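PDB 3CNL: ribosome biogenesis GTPase A from Thermotoga maritima, which binds GTP, probably hydrolyses it, and is probably required for a late step in assembly of the 50S ribosomal subunit. Local coordinates for residues R13-L18 against Y40-S45; A33-S38 against E69-Q74; K88-K93 against I116-G121; K167-G172 against R183-A188; R213-K218 against L228-T233. All coordinates share one frame; numbering follows the deposited sequence.

Interactions 1, 2 and 3 all lie within the circularly permuted G domain. Interactions 1 and 2 adjoin in sequence, since the loop between strands 24-30 and 48-54 supplies a segment to each, yet their centres are 19 Å apart. Interaction 3 comes nearest the nucleotide, with the side chain of Lys118 about 7 Å from the bound GNP; Ile15 of interaction 1 is about 10 Å from it. Interaction 2 touches interaction 4 where Ala36 CB meets Lys167 CB at 3.6 Å. Interaction 4 in turn meets interaction 5 through Phe232, whose CE1 lies 3.7 Å from Ala188 CB, so interaction 4 links interaction 2 to interaction 5 and the C-terminal helices.

Interaction 1: R13-L18 against Y40-S45; sequences RQIKDL and YGVDFS
Ile15 and Val42 make the tight part of this contact, their CG2 methyls meeting at 3.6 Å with the two side chains crossing at about a right angle. Both CG2 methyls stand anti to their own backbone N; in Ile15 this follows from a chi1 of -60°, which sets CG1 beside the N. Ile15 is buried, and Val42 also packs on Leu155. The looser side belongs to Lys16. Its chain, bent at chi2 and chi3, slides past Val42 in the opposite direction, bringing NZ 3.7 Å from Val42 CG2. The ammonium then gives a weak hydrogen bond to the backbone O of Asp43, 3.1 Å from NZ. The exposed Asp43 carboxylate is turned elsewhere: OD1 accepts from Ser45 N at 2.9 Å, which closes an Asx turn, while OD2 stays 5.3 Å from Lys16 NZ, too far for a salt bridge. Helix 13-19 is thus laid against the loop linking strands 24-30 and 48-54, and Ile15 comes close to Gly153 of the GTP site, in a circularly permuted P-loop GTPase domain.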
# COMPACT_ATOMS: atom_id res chain seq x y z
N ARG A 13 -8.55 -17.82 2.72
CA ARG A 13 -9.79 -18.60 2.75
C ARG A 13 -10.94 -17.73 3.27
O ARG A 13 -12.09 -17.87 2.84
CB ARG A 13 -9.63 -19.87 3.59
CG ARG A 13 -9.65 -19.67 5.12
CD ARG A 13 -9.72 -20.99 5.88
NE ARG A 13 -8.55 -21.83 5.64
CZ ARG A 13 -7.49 -21.91 6.44
NH1 ARG A 13 -7.43 -21.19 7.57
NH2 ARG A 13 -6.48 -22.71 6.12
N GLN A 14 -10.61 -16.82 4.18
CA GLN A 14 -11.55 -15.86 4.74
C GLN A 14 -11.91 -14.80 3.70
O GLN A 14 -13.06 -14.39 3.61
CB GLN A 14 -10.98 -15.22 6.00
CG GLN A 14 -11.95 -14.34 6.80
CD GLN A 14 -11.32 -13.79 8.06
OE1 GLN A 14 -11.70 -14.15 9.18
NE2 GLN A 14 -10.32 -12.93 7.89
N ILE A 15 -10.92 -14.35 2.92
CA ILE A 15 -11.16 -13.43 1.81
C ILE A 15 -12.21 -14.02 0.87
O ILE A 15 -13.12 -13.33 0.46
CB ILE A 15 -9.86 -13.03 1.03
CG1 ILE A 15 -8.83 -12.34 1.94
CG2 ILE A 15 -10.18 -12.14 -0.18
CD1 ILE A 15 -9.29 -11.04 2.58
N LYS A 16 -12.07 -15.32 0.56
CA LYS A 16 -13.07 -16.05 -0.22
C LYS A 16 -14.47 -16.02 0.42
O LYS A 16 -15.46 -15.86 -0.27
CB LYS A 16 -12.64 -17.50 -0.45
CG LYS A 16 -11.31 -17.69 -1.20
CD LYS A 16 -11.42 -17.43 -2.68
CE LYS A 16 -10.57 -16.24 -3.11
NZ LYS A 16 -10.80 -15.87 -4.55
N ASP A 17 -14.53 -16.17 1.74
CA ASP A 17 -15.79 -16.06 2.48
C ASP A 17 -16.37 -14.65 2.41
O ASP A 17 -17.59 -14.47 2.40
CB ASP A 17 -15.63 -16.48 3.95
CG ASP A 17 -15.30 -17.97 4.11
OD1 ASP A 17 -14.56 -18.31 5.07
OD2 ASP A 17 -15.76 -18.81 3.30
N LEU A 18 -15.49 -13.65 2.39
CA LEU A 18 -15.96 -12.26 2.33
C LEU A 18 -16.41 -11.93 0.91
O LEU A 18 -17.36 -11.18 0.72
CB LEU A 18 -14.89 -11.27 2.80
CG LEU A 18 -14.51 -11.23 4.28
CD1 LEU A 18 -13.48 -10.15 4.52
CD2 LEU A 18 -15.71 -10.97 5.15
N TYR A 40 -2.19 -10.13 -5.46
CA TYR A 40 -1.84 -11.40 -6.10
C TYR A 40 -2.13 -12.54 -5.12
O TYR A 40 -1.83 -12.44 -3.93
CB TYR A 40 -0.36 -11.39 -6.47
CG TYR A 40 -0.00 -12.13 -7.73
CD1 TYR A 40 0.24 -11.43 -8.92
CD2 TYR A 40 0.14 -13.52 -7.74
CE1 TYR A 40 0.60 -12.10 -10.10
CE2 TYR A 40 0.50 -14.19 -8.92
CZ TYR A 40 0.72 -13.48 -10.09
OH TYR A 40 1.08 -14.14 -11.26
N GLY A 41 -2.73 -13.62 -5.63
CA GLY A 41 -3.07 -14.76 -4.80
C GLY A 41 -4.57 -15.00 -4.74
O GLY A 41 -5.02 -16.15 -4.83
N VAL A 42 -5.34 -13.92 -4.61
CA VAL A 42 -6.79 -14.02 -4.50
C VAL A 42 -7.47 -13.73 -5.85
O VAL A 42 -7.06 -12.84 -6.59
CB VAL A 42 -7.35 -13.18 -3.29
CG1 VAL A 42 -6.58 -11.89 -3.09
CG2 VAL A 42 -8.85 -12.91 -3.41
N ASP A 43 -8.49 -14.52 -6.17
CA ASP A 43 -9.16 -14.48 -7.46
C ASP A 43 -10.34 -13.51 -7.41
O ASP A 43 -11.31 -13.75 -6.69
CB ASP A 43 -9.64 -15.89 -7.83
CG ASP A 43 -10.13 -16.01 -9.27
OD1 ASP A 43 -10.24 -14.99 -9.97
OD2 ASP A 43 -10.40 -17.14 -9.71
N PHE A 44 -10.23 -12.41 -8.16
CA PHE A 44 -11.28 -11.40 -8.29
C PHE A 44 -11.90 -11.41 -9.69
O PHE A 44 -12.57 -10.45 -10.07
CB PHE A 44 -10.74 -9.97 -8.08
CG PHE A 44 -10.04 -9.74 -6.78
CD1 PHE A 44 -10.54 -10.24 -5.59
CD2 PHE A 44 -8.87 -8.98 -6.75
CE1 PHE A 44 -9.89 -10.00 -4.39
CE2 PHE A 44 -8.22 -8.73 -5.56
CZ PHE A 44 -8.73 -9.25 -4.37
N SER A 45 -11.65 -12.46 -10.47
CA SER A 45 -12.12 -12.50 -11.87
C SER A 45 -13.65 -12.63 -12.05
O SER A 45 -14.17 -12.42 -13.15
CB SER A 45 -11.37 -13.57 -12.68
OG SER A 45 -11.48 -14.86 -12.09

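Interaction 2: A33-S38 against E69-Q74; sequences APFATS and EFFKKQ
Phe35 O is gripped twice, by Ser38 N and by Ser38 OG, each at 3.0 Å, the hydroxyl arriving in the carbonyl plane. Phe35 to Ser38 form a type I beta turn in the loop after strand 24-30 of the G domain. Overlapping it, Ala33 O accepts from Thr37 N and, at 2.7 Å, from Thr37 OG1, which reach it from opposite faces of the carbonyl plane; Asp30 N also bonds OG1. From this folded loop two side chains reach helix 61-73. Pro34 CB sits at the edge of the Phe71 ring, 3.9 Å from CE2, on the buried side, where Phe71 also touches Val78 and Arg29. Phe35 extends further toward the surface, and Trp67 lies edge-to-face with it. The Phe35 ring meets that of Phe70 obliquely, planes at 79° and centroids 5.5 Å apart, and the nearest approach is Phe35 CZ to Phe70 CE2, 3.5 Å.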
# COMPACT_ATOMS: atom_id res chain seq x y z
N ALA A 33 4.23 1.67 -5.23
CA ALA A 33 4.62 0.29 -5.54
C ALA A 33 3.40 -0.51 -5.98
O ALA A 33 2.94 -1.35 -5.23
CB ALA A 33 5.26 -0.37 -4.26
N PRO A 34 2.84 -0.21 -7.17
CA PRO A 34 1.61 -0.90 -7.61
C PRO A 34 1.68 -2.40 -7.86
O PRO A 34 0.65 -3.06 -7.70
CB PRO A 34 1.20 -0.15 -8.89
CG PRO A 34 1.88 1.17 -8.74
CD PRO A 34 3.21 0.86 -8.12
N PHE A 35 2.84 -2.93 -8.26
CA PHE A 35 2.95 -4.38 -8.41
C PHE A 35 3.12 -5.02 -7.04
O PHE A 35 2.41 -5.96 -6.68
CB PHE A 35 4.10 -4.80 -9.34
CG PHE A 35 3.78 -4.72 -10.82
CD1 PHE A 35 2.48 -4.76 -11.30
CD2 PHE A 35 4.82 -4.64 -11.74
CE1 PHE A 35 2.22 -4.69 -12.66
CE2 PHE A 35 4.57 -4.57 -13.12
CZ PHE A 35 3.29 -4.60 -13.57
N ALA A 36 4.04 -4.48 -6.24
CA ALA A 36 4.33 -5.05 -4.95
C ALA A 36 3.08 -5.16 -4.12
O ALA A 36 2.88 -6.18 -3.45
CB ALA A 36 5.44 -4.24 -4.20
N THR A 37 2.22 -4.13 -4.16
CA THR A 37 1.01 -4.06 -3.32
C THR A 37 -0.28 -4.56 -4.02
O THR A 37 -1.39 -4.30 -3.55
CB THR A 37 0.77 -2.63 -2.75
OG1 THR A 37 0.63 -1.69 -3.83
CG2 THR A 37 1.93 -2.20 -1.82
N SER A 38 -0.11 -5.30 -5.10
CA SER A 38 -1.24 -5.90 -5.81
C SER A 38 -1.74 -7.06 -4.99
O SER A 38 -0.96 -7.68 -4.25
CB SER A 38 -0.78 -6.41 -7.17
OG SER A 38 -0.07 -7.62 -7.03
N GLU A 69 -1.50 4.82 -16.96
CA GLU A 69 -1.46 4.49 -18.40
C GLU A 69 -1.25 3.02 -18.64
O GLU A 69 -1.92 2.43 -19.49
CB GLU A 69 -0.33 5.24 -19.07
CG GLU A 69 -0.46 6.71 -18.88
CD GLU A 69 0.20 7.50 -19.95
OE1 GLU A 69 0.64 6.89 -20.96
OE2 GLU A 69 0.28 8.73 -19.77
N PHE A 70 -0.32 2.45 -17.88
CA PHE A 70 -0.06 1.03 -17.89
C PHE A 70 -1.33 0.21 -17.62
O PHE A 70 -1.60 -0.75 -18.34
CB PHE A 70 1.04 0.68 -16.87
CG PHE A 70 1.34 -0.80 -16.79
CD1 PHE A 70 2.21 -1.37 -17.71
CD2 PHE A 70 0.77 -1.60 -15.81
CE1 PHE A 70 2.50 -2.73 -17.66
CE2 PHE A 70 1.06 -2.96 -15.75
CZ PHE A 70 1.92 -3.52 -16.68
N PHE A 71 -2.09 0.56 -16.57
CA PHE A 71 -3.29 -0.21 -16.24
C PHE A 71 -4.41 0.02 -17.24
O PHE A 71 -5.09 -0.94 -17.64
CB PHE A 71 -3.74 0.03 -14.79
CG PHE A 71 -2.78 -0.53 -13.77
CD1 PHE A 71 -2.48 -1.88 -13.75
CD2 PHE A 71 -2.16 0.30 -12.85
CE1 PHE A 71 -1.58 -2.40 -12.82
CE2 PHE A 71 -1.27 -0.22 -11.91
CZ PHE A 71 -0.98 -1.56 -11.91
N LYS A 72 -4.59 1.27 -17.67
CA LYS A 72 -5.56 1.58 -18.75
C LYS A 72 -5.27 0.76 -20.02
O LYS A 72 -6.17 0.20 -20.63
CB LYS A 72 -5.61 3.09 -19.05
CG LYS A 72 -5.93 3.97 -17.83
CD LYS A 72 -6.72 5.24 -18.13
CE LYS A 72 -6.23 5.98 -19.37
NZ LYS A 72 -7.29 6.90 -19.92
N LYS A 73 -3.99 0.65 -20.37
CA LYS A 73 -3.59 -0.15 -21.52
C LYS A 73 -3.83 -1.65 -21.35
O LYS A 73 -4.06 -2.34 -22.33
CB LYS A 73 -2.14 0.13 -21.91
CG LYS A 73 -1.96 1.47 -22.62
CD LYS A 73 -0.58 1.60 -23.27
CE LYS A 73 0.47 2.03 -22.26
NZ LYS A 73 1.84 2.19 -22.86
N GLN A 74 -3.82 -2.14 -20.11
CA GLN A 74 -4.20 -3.53 -19.83
C GLN A 74 -5.73 -3.73 -19.84
O GLN A 74 -6.21 -4.85 -19.62
CB GLN A 74 -3.64 -4.01 -18.49
CG GLN A 74 -2.12 -4.02 -18.39
CD GLN A 74 -1.63 -5.03 -17.37
OE1 GLN A 74 -0.86 -5.93 -17.71
NE2 GLN A 74 -2.09 -4.89 -16.12

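Interaction 3: K88-K93 against I116-G121; sequences KVLLKK and INKLKG
Leu90, Leu91 and Leu119 form the apolar part of the contact, in which one methyl of Leu119 is shared by two leucines of helix 87-94. Leu119 CD1 lies 3.5 Å from Leu90 CD1, tighter than usual van der Waals contact, with the two side chains at about a right angle. The same CD1 is 3.9 Å from Leu91 CD2. Neither Leu90 (chi1 -145°) nor Leu119 (chi1 -98°) keeps a regular staggered first torsion, consistent with close fitting at this point. The second kind of contact is that of a lysine's aliphatic stem: Lys118 CD rests 3.9 Å from Leu90 CD1. A bend at chi3, about CG-CD, turns the end of the chain aside, and NZ is hydrogen-bonded to the backbone O atoms of Glu85 and His82. These carbonyls satisfy the ammonium and tie it to the loop ahead of helix 87-94. The short helix segments cross at -97° with their axes 10.4 Å apart, almost perpendicular. Helix 112-120, which follows the P-loop, is thereby placed between helix 87-94 and two strands of the sheet: Leu119 also touches Phe140 of strand 139-141 and Ile148 of strand 147-154, while Leu90 reaches Thr81 and Leu91 packs on Leu142.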
# COMPACT_ATOMS: atom_id res chain seq x y z
N LYS A 88 -16.57 13.44 -2.03
CA LYS A 88 -17.33 13.64 -3.26
C LYS A 88 -16.54 13.29 -4.53
O LYS A 88 -17.10 12.74 -5.49
CB LYS A 88 -17.79 15.11 -3.35
CG LYS A 88 -18.09 15.78 -2.00
CD LYS A 88 -16.80 16.20 -1.28
CE LYS A 88 -17.05 16.65 0.14
NZ LYS A 88 -17.21 15.47 1.04
N VAL A 89 -15.25 13.64 -4.52
CA VAL A 89 -14.35 13.39 -5.66
C VAL A 89 -14.04 11.89 -5.77
O VAL A 89 -13.99 11.33 -6.87
CB VAL A 89 -13.01 14.16 -5.50
CG1 VAL A 89 -12.04 13.81 -6.63
CG2 VAL A 89 -13.24 15.67 -5.40
N LEU A 90 -13.82 11.26 -4.62
CA LEU A 90 -13.56 9.81 -4.56
C LEU A 90 -14.74 9.04 -5.13
O LEU A 90 -14.57 8.16 -5.95
CB LEU A 90 -13.34 9.36 -3.11
CG LEU A 90 -12.35 8.24 -2.79
CD1 LEU A 90 -12.76 7.56 -1.49
CD2 LEU A 90 -12.12 7.22 -3.91
N LEU A 91 -15.95 9.36 -4.67
CA LEU A 91 -17.14 8.62 -5.07
C LEU A 91 -17.41 8.79 -6.55
O LEU A 91 -17.85 7.85 -7.22
CB LEU A 91 -18.34 9.08 -4.25
CG LEU A 91 -18.40 8.64 -2.80
CD1 LEU A 91 -19.60 9.25 -2.19
CD2 LEU A 91 -18.46 7.11 -2.73
N LYS A 92 -17.11 9.97 -7.06
CA LYS A 92 -17.26 10.27 -8.49
C LYS A 92 -16.27 9.46 -9.31
O LYS A 92 -16.63 8.92 -10.38
CB LYS A 92 -17.06 11.77 -8.74
CG LYS A 92 -17.84 12.30 -9.91
CD LYS A 92 -17.02 12.26 -11.19
CE LYS A 92 -16.71 13.68 -11.67
NZ LYS A 92 -17.94 14.36 -12.22
N LYS A 93 -15.03 9.38 -8.82
CA LYS A 93 -14.01 8.51 -9.44
C LYS A 93 -14.42 7.05 -9.41
O LYS A 93 -14.25 6.33 -10.40
CB LYS A 93 -12.65 8.68 -8.75
CG LYS A 93 -11.94 9.96 -9.08
CD LYS A 93 -10.58 10.04 -8.39
CE LYS A 93 -9.85 11.35 -8.76
NZ LYS A 93 -8.49 11.43 -8.15
N ILE A 116 -12.50 3.59 4.04
CA ILE A 116 -13.81 3.26 4.62
C ILE A 116 -14.36 4.40 5.48
O ILE A 116 -15.54 4.74 5.38
CB ILE A 116 -13.77 1.93 5.41
CG1 ILE A 116 -13.50 0.77 4.45
CG2 ILE A 116 -15.08 1.68 6.18
CD1 ILE A 116 -13.18 -0.50 5.14
N ASN A 117 -13.49 4.98 6.31
CA ASN A 117 -13.91 6.09 7.16
C ASN A 117 -14.45 7.26 6.35
O ASN A 117 -15.48 7.83 6.69
CB ASN A 117 -12.79 6.52 8.08
CG ASN A 117 -12.46 5.49 9.14
OD1 ASN A 117 -13.15 4.47 9.28
ND2 ASN A 117 -11.39 5.74 9.88
N LYS A 118 -13.75 7.62 5.27
CA LYS A 118 -14.19 8.66 4.34
C LYS A 118 -15.54 8.31 3.71
O LYS A 118 -16.49 9.09 3.77
CB LYS A 118 -13.15 8.89 3.25
CG LYS A 118 -13.31 10.21 2.49
CD LYS A 118 -12.38 10.29 1.28
CE LYS A 118 -10.93 10.41 1.69
NZ LYS A 118 -10.10 10.81 0.53
N LEU A 119 -15.62 7.11 3.12
CA LEU A 119 -16.85 6.59 2.52
C LEU A 119 -18.04 6.57 3.50
O LEU A 119 -19.16 6.95 3.13
CB LEU A 119 -16.61 5.18 1.98
CG LEU A 119 -16.31 4.90 0.50
CD1 LEU A 119 -15.64 6.06 -0.21
CD2 LEU A 119 -15.48 3.63 0.37
N LYS A 120 -17.79 6.13 4.73
CA LYS A 120 -18.84 5.98 5.74
C LYS A 120 -19.33 7.32 6.29
O LYS A 120 -20.50 7.67 6.14
CB LYS A 120 -18.31 5.08 6.86
CG LYS A 120 -19.33 4.56 7.86
CD LYS A 120 -18.83 3.28 8.53
CE LYS A 120 -17.44 3.44 9.13
NZ LYS A 120 -16.79 2.12 9.40
N GLY A 121 -18.41 8.07 6.91
CA GLY A 121 -18.75 9.31 7.60
C GLY A 121 -19.31 9.03 8.99
O GLY A 121 -18.94 8.03 9.63

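Interaction 4: K167-G172 against R183-A188; sequences KLLLVG and RIFERA
The end of helix 162-170 and the first turns of helix 182-196 pack together as two members of a helical cluster that follows the last strand of the GTPase sheet, and at the join two leucines meet a phenylalanine and an alanine. Leu169 CD2 does most of the touching. It lies 3.7 Å from Phe185 CD1 and 3.9 Å from Ala188 CB, facing both the aromatic ring and the alanine methyl one turn further along. The CG of Leu169 is anti to the backbone N (chi1 176°), which extends the branch toward helix 182-196; there it crosses the Phe185 side chain at about a right angle and meets the ring obliquely. Leu170 meets the same methyl, with CG 4.1 Å from Ala188 CB, and also the backbone, with CD1 3.7 Å from Ala188 O. Just past these leucines the helix stops in a Schellman motif: Gly172, at positive phi, is its C-prime residue, its N bonds Leu169 O at 3.1 Å, and the backbone of Ser173 returns to Leu168 O. Val171 O, within this turn, accepts from Asn109 ND2, a residue of the GTP site. Phe232 of helix 224-236 packs on Leu169, Leu170 and Ala188. Where the two helices are partly exposed, Lys167 NZ and Arg187 NH2 stand 4.9 Å apart, and both form salt bridges to Asp163, whose carboxylate probably offsets their like charges.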
# COMPACT_ATOMS: atom_id res chain seq x y z
N LYS A 167 10.24 -3.93 -1.23
CA LYS A 167 9.20 -2.97 -1.65
C LYS A 167 8.03 -2.89 -0.66
O LYS A 167 7.53 -1.79 -0.33
CB LYS A 167 8.73 -3.31 -3.07
CG LYS A 167 9.70 -2.80 -4.13
CD LYS A 167 9.55 -3.55 -5.43
CE LYS A 167 10.41 -2.88 -6.50
NZ LYS A 167 10.46 -3.70 -7.75
N LEU A 168 7.60 -4.05 -0.17
CA LEU A 168 6.61 -4.09 0.91
C LEU A 168 7.11 -3.46 2.21
O LEU A 168 6.32 -2.88 2.96
CB LEU A 168 6.11 -5.51 1.16
CG LEU A 168 5.31 -6.20 0.05
CD1 LEU A 168 5.08 -7.65 0.41
CD2 LEU A 168 3.97 -5.46 -0.13
N LEU A 169 8.40 -3.59 2.50
CA LEU A 169 8.99 -2.85 3.61
C LEU A 169 8.89 -1.34 3.43
O LEU A 169 8.56 -0.59 4.36
CB LEU A 169 10.47 -3.26 3.80
CG LEU A 169 11.30 -2.52 4.85
CD1 LEU A 169 10.75 -2.81 6.22
CD2 LEU A 169 12.76 -3.01 4.76
N LEU A 170 9.22 -0.88 2.23
CA LEU A 170 9.25 0.56 1.91
C LEU A 170 7.85 1.22 2.01
O LEU A 170 7.75 2.40 2.31
CB LEU A 170 9.85 0.76 0.50
CG LEU A 170 11.36 0.62 0.33
CD1 LEU A 170 11.82 0.45 -1.13
CD2 LEU A 170 12.10 1.79 0.95
N VAL A 171 6.79 0.48 1.73
CA VAL A 171 5.42 1.02 1.87
C VAL A 171 4.80 0.71 3.26
O VAL A 171 3.64 1.01 3.51
CB VAL A 171 4.49 0.56 0.71
CG1 VAL A 171 5.00 1.12 -0.63
CG2 VAL A 171 4.38 -0.95 0.65
N GLY A 172 5.59 0.14 4.17
CA GLY A 172 5.13 -0.17 5.55
C GLY A 172 4.18 -1.33 5.68
O GLY A 172 3.54 -1.52 6.73
N ARG A 183 20.05 -8.59 3.48
CA ARG A 183 20.03 -8.26 2.05
C ARG A 183 18.70 -7.63 1.62
O ARG A 183 18.65 -6.87 0.66
CB ARG A 183 20.36 -9.49 1.21
CG ARG A 183 21.82 -9.92 1.36
CD ARG A 183 22.12 -11.19 0.61
NE ARG A 183 21.44 -12.32 1.23
CZ ARG A 183 21.76 -13.59 1.06
NH1 ARG A 183 22.77 -13.94 0.27
NH2 ARG A 183 21.05 -14.52 1.68
N ILE A 184 17.63 -7.92 2.36
CA ILE A 184 16.36 -7.27 2.12
C ILE A 184 16.39 -5.80 2.55
O ILE A 184 15.86 -4.94 1.83
CB ILE A 184 15.20 -8.04 2.80
CG1 ILE A 184 15.03 -9.39 2.11
CG2 ILE A 184 13.91 -7.20 2.78
CD1 ILE A 184 14.11 -10.37 2.86
N PHE A 185 17.02 -5.49 3.70
CA PHE A 185 17.27 -4.10 4.08
C PHE A 185 18.13 -3.38 3.08
O PHE A 185 17.84 -2.25 2.71
CB PHE A 185 17.90 -3.96 5.47
CG PHE A 185 17.03 -4.45 6.59
CD1 PHE A 185 15.74 -3.95 6.76
CD2 PHE A 185 17.52 -5.39 7.49
CE1 PHE A 185 14.94 -4.40 7.81
CE2 PHE A 185 16.74 -5.85 8.56
CZ PHE A 185 15.44 -5.36 8.71
N GLU A 186 19.21 -4.02 2.64
CA GLU A 186 20.08 -3.44 1.62
C GLU A 186 19.36 -3.16 0.29
O GLU A 186 19.52 -2.07 -0.28
CB GLU A 186 21.31 -4.33 1.42
CG GLU A 186 22.17 -4.37 2.68
CD GLU A 186 23.31 -5.36 2.62
OE1 GLU A 186 24.28 -5.17 3.38
OE2 GLU A 186 23.25 -6.35 1.85
N ARG A 187 18.55 -4.12 -0.18
CA ARG A 187 17.72 -3.96 -1.39
C ARG A 187 16.79 -2.76 -1.26
O ARG A 187 16.68 -1.94 -2.17
CB ARG A 187 16.84 -5.20 -1.56
CG ARG A 187 16.64 -5.74 -2.98
CD ARG A 187 15.84 -4.93 -3.96
NE ARG A 187 16.73 -4.23 -4.88
CZ ARG A 187 16.41 -3.66 -6.04
NH1 ARG A 187 17.35 -3.02 -6.72
NH2 ARG A 187 15.17 -3.70 -6.53
N ALA A 188 16.07 -2.70 -0.16
CA ALA A 188 15.16 -1.58 0.11
C ALA A 188 15.89 -0.25 0.10
O ALA A 188 15.40 0.72 -0.46
CB ALA A 188 14.47 -1.78 1.46

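Interaction 5: R213-K218 against L228-T233; sequences RGLLKK and LMLFFT
Leu215 CD1 and Leu230 CD2 meet at 3.8 Å, the two side chains running obliquely to one another. Leu230 CD2 is also approached from a second direction by the guanidinium of Arg213, whose NH1 is 4.2 Å away, so that one methyl serves both residues of the loop. A first torsion of 177° carries the branch of Leu230 out from its helix toward them. Arg213 is exposed and its charge is engaged elsewhere, NH1 forming a salt bridge with Glu234 one turn on from Leu230; that bond holds the guanidinium beside the leucine. In the next shell, Leu215 touches Arg226 and Ala227 near the start of helix 224-236, and a backbone hydrogen bond with Asp223 holds this part of the loop. Leu230 is backed by Phe209 of helix 202-212. The following residue, Phe231, lies edge-to-face with Phe205 and Phe206 of that same helix. Gly214, at positive phi, ends helix 202-212 and turns the chain between Arg213 and Leu215, both of which face Leu230. This is a loop joining two successive helices, entered through a Schellman motif, in the C-terminal helical part of the protein.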
# COMPACT_ATOMS: atom_id res chain seq x y z
N ARG A 213 19.71 10.95 14.89
CA ARG A 213 18.42 10.68 15.56
C ARG A 213 18.55 10.21 17.00
O ARG A 213 17.55 9.87 17.63
CB ARG A 213 17.59 9.63 14.80
CG ARG A 213 17.20 10.03 13.40
CD ARG A 213 16.56 11.40 13.36
NE ARG A 213 16.13 11.73 12.00
CZ ARG A 213 14.96 11.38 11.48
NH1 ARG A 213 14.08 10.70 12.21
NH2 ARG A 213 14.67 11.71 10.23
N GLY A 214 19.78 10.18 17.51
CA GLY A 214 20.06 9.82 18.91
C GLY A 214 19.81 8.37 19.28
O GLY A 214 19.45 8.06 20.42
N LEU A 215 20.01 7.48 18.32
CA LEU A 215 19.75 6.06 18.54
C LEU A 215 21.08 5.40 18.85
O LEU A 215 21.90 5.15 17.96
CB LEU A 215 19.05 5.42 17.32
CG LEU A 215 17.82 6.13 16.72
CD1 LEU A 215 17.38 5.49 15.39
CD2 LEU A 215 16.63 6.18 17.69
N LEU A 216 21.29 5.17 20.15
CA LEU A 216 22.55 4.62 20.65
C LEU A 216 22.22 3.48 21.56
O LEU A 216 21.26 3.56 22.31
CB LEU A 216 23.32 5.68 21.45
CG LEU A 216 24.10 6.79 20.75
CD1 LEU A 216 24.90 7.55 21.80
CD2 LEU A 216 25.02 6.32 19.64
N LYS A 217 23.01 2.41 21.46
CA LYS A 217 22.90 1.25 22.33
C LYS A 217 23.86 1.45 23.50
O LYS A 217 24.44 2.53 23.68
CB LYS A 217 23.31 -0.05 21.62
CG LYS A 217 22.55 -0.42 20.38
CD LYS A 217 22.03 -1.87 20.44
CE LYS A 217 23.10 -2.92 20.25
NZ LYS A 217 23.60 -3.02 18.84
N LYS A 218 24.02 0.38 24.27
CA LYS A 218 25.02 0.31 25.33
C LYS A 218 26.39 0.49 24.71
O LYS A 218 26.65 0.02 23.59
CB LYS A 218 24.98 -1.06 26.02
CG LYS A 218 23.60 -1.52 26.47
CD LYS A 218 23.18 -0.86 27.77
CE LYS A 218 23.46 -1.73 28.98
NZ LYS A 218 22.46 -2.83 29.08
N LEU A 228 17.05 1.44 11.23
CA LEU A 228 16.32 0.78 10.14
C LEU A 228 14.81 0.83 10.35
O LEU A 228 14.08 1.23 9.46
CB LEU A 228 16.76 -0.67 9.96
CG LEU A 228 18.18 -0.94 9.46
CD1 LEU A 228 18.64 -2.35 9.85
CD2 LEU A 228 18.30 -0.74 7.95
N MET A 229 14.35 0.41 11.52
CA MET A 229 12.92 0.48 11.86
C MET A 229 12.35 1.88 11.65
O MET A 229 11.34 2.06 10.98
CB MET A 229 12.71 0.04 13.32
CG MET A 229 11.35 0.42 13.92
SD MET A 229 10.03 -0.64 13.30
CE MET A 229 8.76 -0.44 14.56
N LEU A 230 13.01 2.88 12.24
CA LEU A 230 12.56 4.27 12.16
C LEU A 230 12.68 4.83 10.75
O LEU A 230 11.79 5.54 10.29
CB LEU A 230 13.36 5.11 13.14
CG LEU A 230 13.20 6.64 13.27
CD1 LEU A 230 11.77 7.09 13.51
CD2 LEU A 230 14.11 7.11 14.41
N PHE A 231 13.78 4.52 10.06
CA PHE A 231 13.97 5.04 8.70
C PHE A 231 12.83 4.57 7.80
O PHE A 231 12.18 5.38 7.12
CB PHE A 231 15.34 4.65 8.11
CG PHE A 231 15.49 5.02 6.67
CD1 PHE A 231 15.62 6.34 6.29
CD2 PHE A 231 15.44 4.05 5.68
CE1 PHE A 231 15.72 6.69 4.94
CE2 PHE A 231 15.56 4.40 4.32
CZ PHE A 231 15.70 5.70 3.97
N PHE A 232 12.58 3.27 7.80
CA PHE A 232 11.59 2.69 6.90
C PHE A 232 10.16 3.04 7.28
O PHE A 232 9.29 3.13 6.42
CB PHE A 232 11.79 1.17 6.70
CG PHE A 232 13.03 0.85 5.93
CD1 PHE A 232 13.16 1.24 4.60
CD2 PHE A 232 14.11 0.19 6.53
CE1 PHE A 232 14.34 0.98 3.89
CE2 PHE A 232 15.29 -0.07 5.82
CZ PHE A 232 15.40 0.32 4.50
N THR A 233 9.95 3.30 8.56
CA THR A 233 8.67 3.82 9.04
C THR A 233 8.48 5.21 8.47
O THR A 233 7.43 5.52 7.93
CB THR A 233 8.63 3.85 10.57
OG1 THR A 233 8.66 2.50 11.04
CG2 THR A 233 7.35 4.54 11.08